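Local coordinates for protein cDNA FLJ56608, highly similar to Homo sapiens chloride channel, calcium activated, family member 1 (CLCA1), mRNA (PDB 6PYO) that may mediate calcium-activated chloride conductance and regulate mucus secretion by goblet cells, seen here as its calcium-binding von Willebrand factor A domain, at residues 5-10 with 39-44; 11-16 with 46-51; 109-114 with 132-137. One frame throughout, in Å; residues are numbered along the deposited sequence.

In the fold
All three contacts lie on the central sheet of one von Willebrand factor A domain, where strands 45-51, 8-14, 108-113 and 133-138 run parallel in that order. Contacts 1 and 2 share strand 8-14 and alternate along the chain, each with helix 24-39 connecting its segments; in the later contact 3, helix 124-130 does so. The centres of contacts 2 and 3 are about 10 Å apart; that of contact 1 is about 15 to 16 Å from both, at the opening end of strand 8-14. Contact 2 ends at the calcium bound by Ser16, with the Thr113 side chain of contact 3 about 6 Å away; another calcium lies about 8 Å from the Arg7 side chain.

Contact 1 (5-10 with 39-44); sequences GQRIVC and TVELGS
The charged part of the contact is the pair Arg7 and Glu41. Arg7 extends its chain from CG to NE, with CG anti to the backbone N (chi1 -178°), and crosses the Glu41 side chain at about a right angle. Glu41 has CG in the crowded position between its backbone N and carbonyl carbon and bends again at chi2, which brings its carboxylate to the arginine. NH1 of Arg7 donates to the syn lone pair of Glu41 OE1 at 3.0 Å, with an N-H...O angle of 143°. Only NH1 and OE1 are paired, and with the guanidinium and carboxylate planes 58° apart the two groups do not form a coplanar, two-point pair. Arg7 NE makes a second salt bridge, to Glu108 of strand 108-113, and two carboxylates would be expected to stabilise the positive charge.

Among the hydrogen bonds, the carbonyl O of Glu41 accepts twice. Ser44 N closes the type II turn 41-44 at 3.1 Å; Ser44 OG adds a second bond to the same Glu41 O at 2.9 Å, from above the carbonyl plane. A water then ties this turn to the other segment: it accepts from Arg7 N at 3.0 Å and donates to Ser44 OG at 2.9 Å.

Packing completes the contact. Ser44 CA directs a C-H toward Arg7 O at 3.5 Å, and Gln6 CB rests on Gly43 O at 3.5 Å, while the polar end of Gln6 turns to Thr2 and Trp45. Phe35 of helix 24-39 touches Arg7, Val9 and Val40.

The turn is the last part of a beta-alpha-beta crossover: it leads the chain from helix 24-39 into strand 45-51, beside strand 8-14, as in the Rossmann-like von Willebrand factor A fold.

Contact 2 (11-16 with 46-51); sequences LVLDKS and VGMVTF. With CA (calcium ion), chain C.
Asp14 OD1 is gripped by two donors, both from Ser16. The backbone N of Ser16 reaches OD1 of Asp14 at 2.9 Å, nearly along the C-O axis, forming an Asx turn, and Ser16 OG donates to the syn lone pair of Asp14 OD1 at 2.6 Å. The other oxygen, OD2, is hydrogen-bonded to Thr113. Ser16 OG also binds the calcium at 2.3 Å, beside two waters, Ser18 and Thr85.

Asp14 CG stands anti to its backbone N (chi1 -171°), and the ring of Phe51 covers the same residue: Asp14 CA lies over one face, 3.7 Å from the ring centroid, a CH-pi contact. Phe51 CG takes the crowded position, turning the ring toward strand 11-14, where Val12 CG1 meets CD2 of Phe51 at 3.7 Å. On the opposite face of the sheet Leu13 CD1 packs against Met48 SD at 3.9 Å. Five backbone hydrogen bonds join the parallel strands, the shortest from Val49 N to Leu11 O at 2.7 Å; the last runs from Lys15 N to Phe51 O.

An alanine at Asp14 would probably loosen Ser16, and with it the calcium, by removing both bonds to OD1. Asp14, Ser16 and Ser18 form the DxSxS signature of a metal-ion-dependent adhesion site, in which a second-shell carboxylate would polarise the serine hydroxyl bound to the metal.

Contact 3 (109-114 with 132-137); sequences IVLLTD and AIIHTV
Five backbone hydrogen bonds join strand 109-113 to strand 133-137, and in each the donor lies nearly along the C=O axis. They run from Ile109 N to Ile133 O, His135 N to Ile109 O, Leu111 N to His135 O, Val137 N to Leu111 O and Thr113 N to Val137 O. The shortest, Leu111 N to His135 O, measures 2.7 Å, and the straightest, Thr113 N to Val137 O, has an N-H...O angle of 177° at 3.1 Å. A C-H of Thr136 CA adds a contact to Leu111 O at 3.4 Å.

The two parallel strands are joined through helix 124-130 as a beta-alpha-beta unit of the von Willebrand factor A fold, their axes 25° apart. Strand 8-14 lies beside strand 109-113 on its other edge.

Apolar side chains meet on the face bearing Ile109, Leu111, Ile134 and Thr136. Ile109 and Ile134 lie side by side, both with CG2 anti to the backbone N, so that their CG2 methyls meet at 4.1 Å. The far methyl of Ile109, CD1, reaches back to Ala132 CB at 4.0 Å. Helix 87-99 covers Ile109, and helix 145-152 covers Thr136; Leu111 touches both.

On the opposite face His135 lays CB and CD2 near Ile109 O, with CD2 3.6 Å from that oxygen. Its ring is held at both nitrogens, ND1 by the backbone N of Leu157 and NE2 by Glu108, consistent with a proton on NE2.

Contact 1 (5-10 with 39-44)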
loop_
_atom_site.group_PDB
_atom_site.type_symbol
_atom_site.label_atom_id
_atom_site.label_comp_id
_atom_site.label_asym_id
_atom_site.label_seq_id
_atom_site.Cartn_x
_atom_site.Cartn_y
_atom_site.Cartn_z
ATOM N N GLY A 5 -20.618 3.017 -2.857
ATOM C CA GLY A 5 -20.004 2.346 -3.974
ATOM C C GLY A 5 -18.759 2.977 -4.540
ATOM O O GLY A 5 -18.427 2.725 -5.719
ATOM N N GLN A 6 -18.062 3.789 -3.744
ATOM C CA GLN A 6 -16.759 4.346 -4.088
ATOM C C GLN A 6 -15.646 3.491 -3.504
ATOM O O GLN A 6 -15.698 3.063 -2.341
ATOM C CB GLN A 6 -16.624 5.790 -3.594
ATOM C CG GLN A 6 -17.765 6.670 -4.102
ATOM C CD GLN A 6 -18.038 7.852 -3.173
ATOM O OE1 GLN A 6 -17.973 7.713 -1.941
ATOM N NE2 GLN A 6 -18.376 8.999 -3.753
ATOM N N ARG A 7 -14.690 3.185 -4.360
ATOM C CA ARG A 7 -13.522 2.423 -3.974
ATOM C C ARG A 7 -12.752 3.169 -2.900
ATOM O O ARG A 7 -12.612 4.377 -2.967
ATOM C CB ARG A 7 -12.627 2.232 -5.204
ATOM C CG ARG A 7 -11.362 1.396 -4.954
ATOM C CD ARG A 7 -10.586 1.252 -6.254
ATOM N NE ARG A 7 -9.820 0.024 -6.305
ATOM C CZ ARG A 7 -9.028 -0.296 -7.313
ATOM N NH1 ARG A 7 -8.884 0.552 -8.316
ATOM N NH2 ARG A 7 -8.354 -1.423 -7.311
ATOM N N ILE A 8 -12.219 2.427 -1.935
ATOM C CA ILE A 8 -11.293 2.937 -0.938
ATOM C C ILE A 8 -9.978 2.204 -1.127
ATOM O O ILE A 8 -9.955 0.980 -1.089
ATOM C CB ILE A 8 -11.795 2.720 0.507
ATOM C CG1 ILE A 8 -13.124 3.440 0.723
ATOM C CG2 ILE A 8 -10.649 3.133 1.461
ATOM C CD1 ILE A 8 -13.853 2.947 1.948
ATOM N N VAL A 9 -8.888 2.934 -1.291
ATOM C CA VAL A 9 -7.595 2.334 -1.583
ATOM C C VAL A 9 -6.546 3.099 -0.816
ATOM O O VAL A 9 -6.579 4.325 -0.787
ATOM C CB VAL A 9 -7.248 2.370 -3.097
ATOM C CG1 VAL A 9 -6.057 1.456 -3.406
ATOM C CG2 VAL A 9 -8.387 1.939 -3.913
ATOM N N CYS A 10 -5.631 2.375 -0.188
ATOM C CA CYS A 10 -4.480 2.960 0.461
ATOM C C CYS A 10 -3.237 2.338 -0.144
ATOM O O CYS A 10 -3.069 1.119 -0.097
ATOM C CB CYS A 10 -4.502 2.761 1.984
ATOM S SG CYS A 10 -3.350 3.971 2.748
ATOM N N THR A 39 -4.676 4.363 -13.514
ATOM C CA THR A 39 -5.517 3.222 -13.189
ATOM C C THR A 39 -6.678 3.577 -12.263
ATOM O O THR A 39 -7.825 3.235 -12.578
ATOM C CB THR A 39 -4.641 2.109 -12.601
ATOM O OG1 THR A 39 -3.538 1.934 -13.491
ATOM C CG2 THR A 39 -5.426 0.760 -12.454
ATOM N N VAL A 40 -6.424 4.261 -11.141
ATOM C CA VAL A 40 -7.488 4.428 -10.155
ATOM C C VAL A 40 -8.571 5.296 -10.793
ATOM O O VAL A 40 -8.270 6.218 -11.562
ATOM C CB VAL A 40 -6.929 4.975 -8.830
ATOM C CG1 VAL A 40 -6.548 6.424 -8.927
ATOM C CG2 VAL A 40 -7.931 4.748 -7.685
ATOM N N GLU A 41 -9.834 4.943 -10.546
ATOM C CA GLU A 41 -10.981 5.525 -11.237
ATOM C C GLU A 41 -11.510 6.763 -10.513
ATOM O O GLU A 41 -11.405 6.901 -9.283
ATOM C CB GLU A 41 -12.122 4.496 -11.378
ATOM C CG GLU A 41 -12.751 3.948 -10.020
ATOM C CD GLU A 41 -12.098 2.627 -9.464
ATOM O OE1 GLU A 41 -10.835 2.535 -9.320
ATOM O OE2 GLU A 41 -12.863 1.663 -9.181
ATOM N N LEU A 42 -12.120 7.649 -11.302
ATOM C CA LEU A 42 -12.824 8.819 -10.802
ATOM C C LEU A 42 -13.698 8.455 -9.611
ATOM O O LEU A 42 -14.447 7.474 -9.651
ATOM C CB LEU A 42 -13.687 9.379 -11.945
ATOM C CG LEU A 42 -14.603 10.586 -11.796
ATOM C CD1 LEU A 42 -13.695 11.832 -11.717
ATOM C CD2 LEU A 42 -15.568 10.692 -12.964
ATOM N N GLY A 43 -13.623 9.253 -8.564
ATOM C CA GLY A 43 -14.512 9.084 -7.442
ATOM C C GLY A 43 -14.003 8.180 -6.356
ATOM O O GLY A 43 -14.597 8.135 -5.271
ATOM N N SER A 44 -12.896 7.497 -6.593
ATOM C CA SER A 44 -12.257 6.702 -5.561
ATOM C C SER A 44 -11.636 7.574 -4.470
ATOM O O SER A 44 -11.088 8.651 -4.746
ATOM C CB SER A 44 -11.153 5.870 -6.169
ATOM O OG SER A 44 -11.682 5.024 -7.145
HETATM O O HOH W 1 -14.476 4.464 -7.071
#

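Contact 2 (11-16 with 46-51)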
loop_
_atom_site.group_PDB
_atom_site.type_symbol
_atom_site.label_atom_id
_atom_site.label_comp_id
_atom_site.label_asym_id
_atom_site.label_seq_id
_atom_site.Cartn_x
_atom_site.Cartn_y
_atom_site.Cartn_z
ATOM N N LEU A 11 -2.418 3.162 -0.771
ATOM C CA LEU A 11 -1.083 2.747 -1.145
ATOM C C LEU A 11 -0.245 2.616 0.116
ATOM O O LEU A 11 -0.212 3.528 0.960
ATOM C CB LEU A 11 -0.452 3.771 -2.088
ATOM C CG LEU A 11 -0.681 3.641 -3.563
ATOM C CD1 LEU A 11 -2.199 3.425 -3.746
ATOM C CD2 LEU A 11 -0.189 4.831 -4.345
ATOM N N VAL A 12 0.429 1.487 0.248
ATOM C CA VAL A 12 1.356 1.235 1.342
ATOM C C VAL A 12 2.698 0.911 0.703
ATOM O O VAL A 12 2.844 -0.104 0.001
ATOM C CB VAL A 12 0.861 0.122 2.265
ATOM C CG1 VAL A 12 1.843 -0.079 3.396
ATOM C CG2 VAL A 12 -0.501 0.518 2.825
ATOM N N LEU A 13 3.654 1.818 0.883
ATOM C CA LEU A 13 4.829 1.878 0.028
ATOM C C LEU A 13 6.073 1.659 0.883
ATOM O O LEU A 13 6.358 2.460 1.777
ATOM C CB LEU A 13 4.893 3.221 -0.689
ATOM C CG LEU A 13 3.643 3.564 -1.501
ATOM C CD1 LEU A 13 3.800 4.933 -2.087
ATOM C CD2 LEU A 13 3.405 2.532 -2.575
ATOM N N ASP A 14 6.839 0.636 0.544
ATOM C CA ASP A 14 8.079 0.294 1.236
ATOM C C ASP A 14 9.189 1.234 0.785
ATOM O O ASP A 14 9.585 1.215 -0.390
ATOM C CB ASP A 14 8.388 -1.160 0.911
ATOM C CG ASP A 14 9.537 -1.729 1.725
ATOM O OD1 ASP A 14 10.380 -0.943 2.215
ATOM O OD2 ASP A 14 9.574 -2.974 1.824
ATOM N N LYS A 15 9.668 2.099 1.700
ATOM C CA LYS A 15 10.819 2.950 1.426
ATOM C C LYS A 15 12.037 2.547 2.268
ATOM O O LYS A 15 12.924 3.378 2.506
ATOM C CB LYS A 15 10.484 4.436 1.640
ATOM C CG LYS A 15 9.983 4.754 3.057
ATOM C CD LYS A 15 10.473 6.075 3.610
ATOM C CE LYS A 15 11.988 6.220 3.580
ATOM N NZ LYS A 15 12.639 5.682 4.809
ATOM N N SER A 16 12.096 1.294 2.727
ATOM C CA SER A 16 13.158 0.834 3.616
ATOM C C SER A 16 14.476 0.717 2.860
ATOM O O SER A 16 14.526 0.796 1.633
ATOM C CB SER A 16 12.770 -0.500 4.247
ATOM O OG SER A 16 12.658 -1.550 3.286
ATOM N N VAL A 46 -8.542 7.673 -1.854
ATOM C CA VAL A 46 -7.192 7.150 -2.019
ATOM C C VAL A 46 -6.298 7.797 -0.987
ATOM O O VAL A 46 -6.231 9.032 -0.904
ATOM C CB VAL A 46 -6.631 7.397 -3.442
ATOM C CG1 VAL A 46 -5.157 6.956 -3.477
ATOM C CG2 VAL A 46 -7.452 6.642 -4.455
ATOM N N GLY A 47 -5.583 6.966 -0.227
ATOM C CA GLY A 47 -4.619 7.440 0.739
ATOM C C GLY A 47 -3.260 6.847 0.430
ATOM O O GLY A 47 -3.118 5.986 -0.436
ATOM N N MET A 48 -2.248 7.315 1.161
ATOM C CA MET A 48 -0.894 6.890 0.861
ATOM C C MET A 48 -0.067 6.899 2.130
ATOM O O MET A 48 0.055 7.933 2.818
ATOM C CB MET A 48 -0.249 7.763 -0.224
ATOM C CG MET A 48 1.254 7.494 -0.381
ATOM S SD MET A 48 2.061 8.423 -1.731
ATOM C CE MET A 48 0.650 8.843 -2.759
ATOM N N VAL A 49 0.518 5.741 2.403
ATOM C CA VAL A 49 1.397 5.504 3.540
ATOM C C VAL A 49 2.726 4.998 3.005
ATOM O O VAL A 49 2.743 4.087 2.183
ATOM C CB VAL A 49 0.778 4.483 4.511
ATOM C CG1 VAL A 49 1.776 4.028 5.558
ATOM C CG2 VAL A 49 -0.477 5.075 5.125
ATOM N N THR A 50 3.838 5.617 3.433
ATOM C CA THR A 50 5.157 5.013 3.284
ATOM C C THR A 50 5.578 4.353 4.592
ATOM O O THR A 50 5.050 4.621 5.672
ATOM C CB THR A 50 6.231 6.024 2.890
ATOM O OG1 THR A 50 6.113 7.137 3.755
ATOM C CG2 THR A 50 6.075 6.451 1.451
ATOM N N PHE A 51 6.558 3.485 4.507
ATOM C CA PHE A 51 6.973 2.886 5.760
ATOM C C PHE A 51 8.429 2.473 5.636
ATOM O O PHE A 51 8.876 2.063 4.555
ATOM C CB PHE A 51 6.098 1.696 6.170
ATOM C CG PHE A 51 6.246 0.508 5.276
ATOM C CD1 PHE A 51 7.211 -0.471 5.536
ATOM C CD2 PHE A 51 5.414 0.358 4.178
ATOM C CE1 PHE A 51 7.342 -1.567 4.702
ATOM C CE2 PHE A 51 5.536 -0.726 3.334
ATOM C CZ PHE A 51 6.491 -1.694 3.596
HETATM CA CA CA C . 13.469 -3.705 3.725
HETATM O O HOH W 2 14.306 -5.836 4.455
HETATM O O HOH W 3 11.486 -4.415 2.647
#

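Contact 3 (109-114 with 132-137)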
loop_
_atom_site.group_PDB
_atom_site.type_symbol
_atom_site.label_atom_id
_atom_site.label_comp_id
_atom_site.label_asym_id
_atom_site.label_seq_id
_atom_site.Cartn_x
_atom_site.Cartn_y
_atom_site.Cartn_z
ATOM N N ILE A 109 -5.808 -2.309 0.044
ATOM C CA ILE A 109 -4.418 -1.882 0.223
ATOM C C ILE A 109 -3.627 -2.337 -1.008
ATOM O O ILE A 109 -3.791 -3.469 -1.482
ATOM C CB ILE A 109 -3.830 -2.465 1.513
ATOM C CG1 ILE A 109 -4.244 -1.640 2.736
ATOM C CG2 ILE A 109 -2.329 -2.525 1.392
ATOM C CD1 ILE A 109 -5.698 -1.519 2.936
ATOM N N VAL A 110 -2.848 -1.434 -1.585
ATOM C CA VAL A 110 -1.869 -1.784 -2.611
ATOM C C VAL A 110 -0.513 -1.738 -1.895
ATOM O O VAL A 110 0.006 -0.653 -1.592
ATOM C CB VAL A 110 -1.922 -0.846 -3.823
ATOM C CG1 VAL A 110 -0.863 -1.235 -4.847
ATOM C CG2 VAL A 110 -3.341 -0.912 -4.492
ATOM N N LEU A 111 0.047 -2.909 -1.621
ATOM C CA LEU A 111 1.302 -3.070 -0.882
ATOM C C LEU A 111 2.442 -3.261 -1.870
ATOM O O LEU A 111 2.546 -4.311 -2.521
ATOM C CB LEU A 111 1.212 -4.258 0.069
ATOM C CG LEU A 111 2.442 -4.549 0.943
ATOM C CD1 LEU A 111 2.900 -3.270 1.649
ATOM C CD2 LEU A 111 2.076 -5.634 1.939
ATOM N N LEU A 112 3.287 -2.241 -2.006
ATOM C CA LEU A 112 4.408 -2.294 -2.934
ATOM C C LEU A 112 5.667 -2.487 -2.069
ATOM O O LEU A 112 6.031 -1.604 -1.264
ATOM C CB LEU A 112 4.482 -1.039 -3.812
ATOM C CG LEU A 112 3.218 -0.699 -4.647
ATOM C CD1 LEU A 112 3.390 0.511 -5.544
ATOM C CD2 LEU A 112 2.788 -1.854 -5.508
ATOM N N THR A 113 6.292 -3.653 -2.184
ATOM C CA THR A 113 7.422 -3.931 -1.287
ATOM C C THR A 113 8.317 -4.982 -1.907
ATOM O O THR A 113 7.867 -5.782 -2.740
ATOM C CB THR A 113 6.939 -4.432 0.084
ATOM O OG1 THR A 113 8.040 -4.771 0.940
ATOM C CG2 THR A 113 6.098 -5.708 -0.122
ATOM N N ASP A 114 9.593 -5.017 -1.446
ATOM C CA ASP A 114 10.437 -6.165 -1.786
ATOM C C ASP A 114 10.114 -7.388 -0.932
ATOM O O ASP A 114 10.598 -8.488 -1.228
ATOM C CB ASP A 114 11.950 -5.832 -1.707
ATOM C CG ASP A 114 12.435 -5.384 -0.337
ATOM O OD1 ASP A 114 11.890 -5.750 0.719
ATOM O OD2 ASP A 114 13.421 -4.641 -0.340
ATOM N N ALA A 132 -10.139 -5.855 4.845
ATOM C CA ALA A 132 -9.479 -5.229 3.719
ATOM C C ALA A 132 -8.985 -6.291 2.745
ATOM O O ALA A 132 -8.806 -7.458 3.090
ATOM C CB ALA A 132 -8.309 -4.351 4.184
ATOM N N ILE A 133 -8.800 -5.860 1.508
ATOM C CA ILE A 133 -8.262 -6.658 0.410
ATOM C C ILE A 133 -6.842 -6.182 0.216
ATOM O O ILE A 133 -6.638 -5.009 -0.108
ATOM C CB ILE A 133 -9.071 -6.425 -0.876
ATOM C CG1 ILE A 133 -10.536 -6.826 -0.701
ATOM C CG2 ILE A 133 -8.510 -7.140 -2.090
ATOM C CD1 ILE A 133 -11.509 -5.910 -1.547
ATOM N N ILE A 134 -5.854 -7.046 0.414
ATOM C CA ILE A 134 -4.465 -6.641 0.255
ATOM C C ILE A 134 -3.930 -7.161 -1.083
ATOM O O ILE A 134 -3.745 -8.367 -1.269
ATOM C CB ILE A 134 -3.602 -7.119 1.428
ATOM C CG1 ILE A 134 -4.140 -6.586 2.759
ATOM C CG2 ILE A 134 -2.198 -6.602 1.271
ATOM C CD1 ILE A 134 -3.754 -7.415 3.955
ATOM N N HIS A 135 -3.686 -6.247 -2.020
ATOM C CA HIS A 135 -2.925 -6.515 -3.234
ATOM C C HIS A 135 -1.451 -6.318 -2.908
ATOM O O HIS A 135 -1.082 -5.333 -2.257
ATOM C CB HIS A 135 -3.338 -5.555 -4.343
ATOM C CG HIS A 135 -4.820 -5.461 -4.544
ATOM N ND1 HIS A 135 -5.574 -6.514 -5.026
ATOM C CD2 HIS A 135 -5.681 -4.426 -4.390
ATOM C CE1 HIS A 135 -6.839 -6.140 -5.126
ATOM N NE2 HIS A 135 -6.938 -4.892 -4.700
ATOM N N THR A 136 -0.616 -7.252 -3.341
ATOM C CA THR A 136 0.823 -7.189 -3.111
ATOM C C THR A 136 1.539 -7.174 -4.453
ATOM O O THR A 136 1.179 -7.921 -5.368
ATOM C CB THR A 136 1.302 -8.364 -2.235
ATOM O OG1 THR A 136 0.995 -9.619 -2.865
ATOM C CG2 THR A 136 0.631 -8.333 -0.880
ATOM N N VAL A 137 2.501 -6.273 -4.585
ATOM C CA VAL A 137 3.443 -6.245 -5.689
ATOM C C VAL A 137 4.824 -6.469 -5.073
ATOM O O VAL A 137 5.327 -5.632 -4.297
ATOM C CB VAL A 137 3.383 -4.941 -6.485
ATOM C CG1 VAL A 137 4.182 -5.088 -7.778
ATOM C CG2 VAL A 137 1.943 -4.574 -6.825
#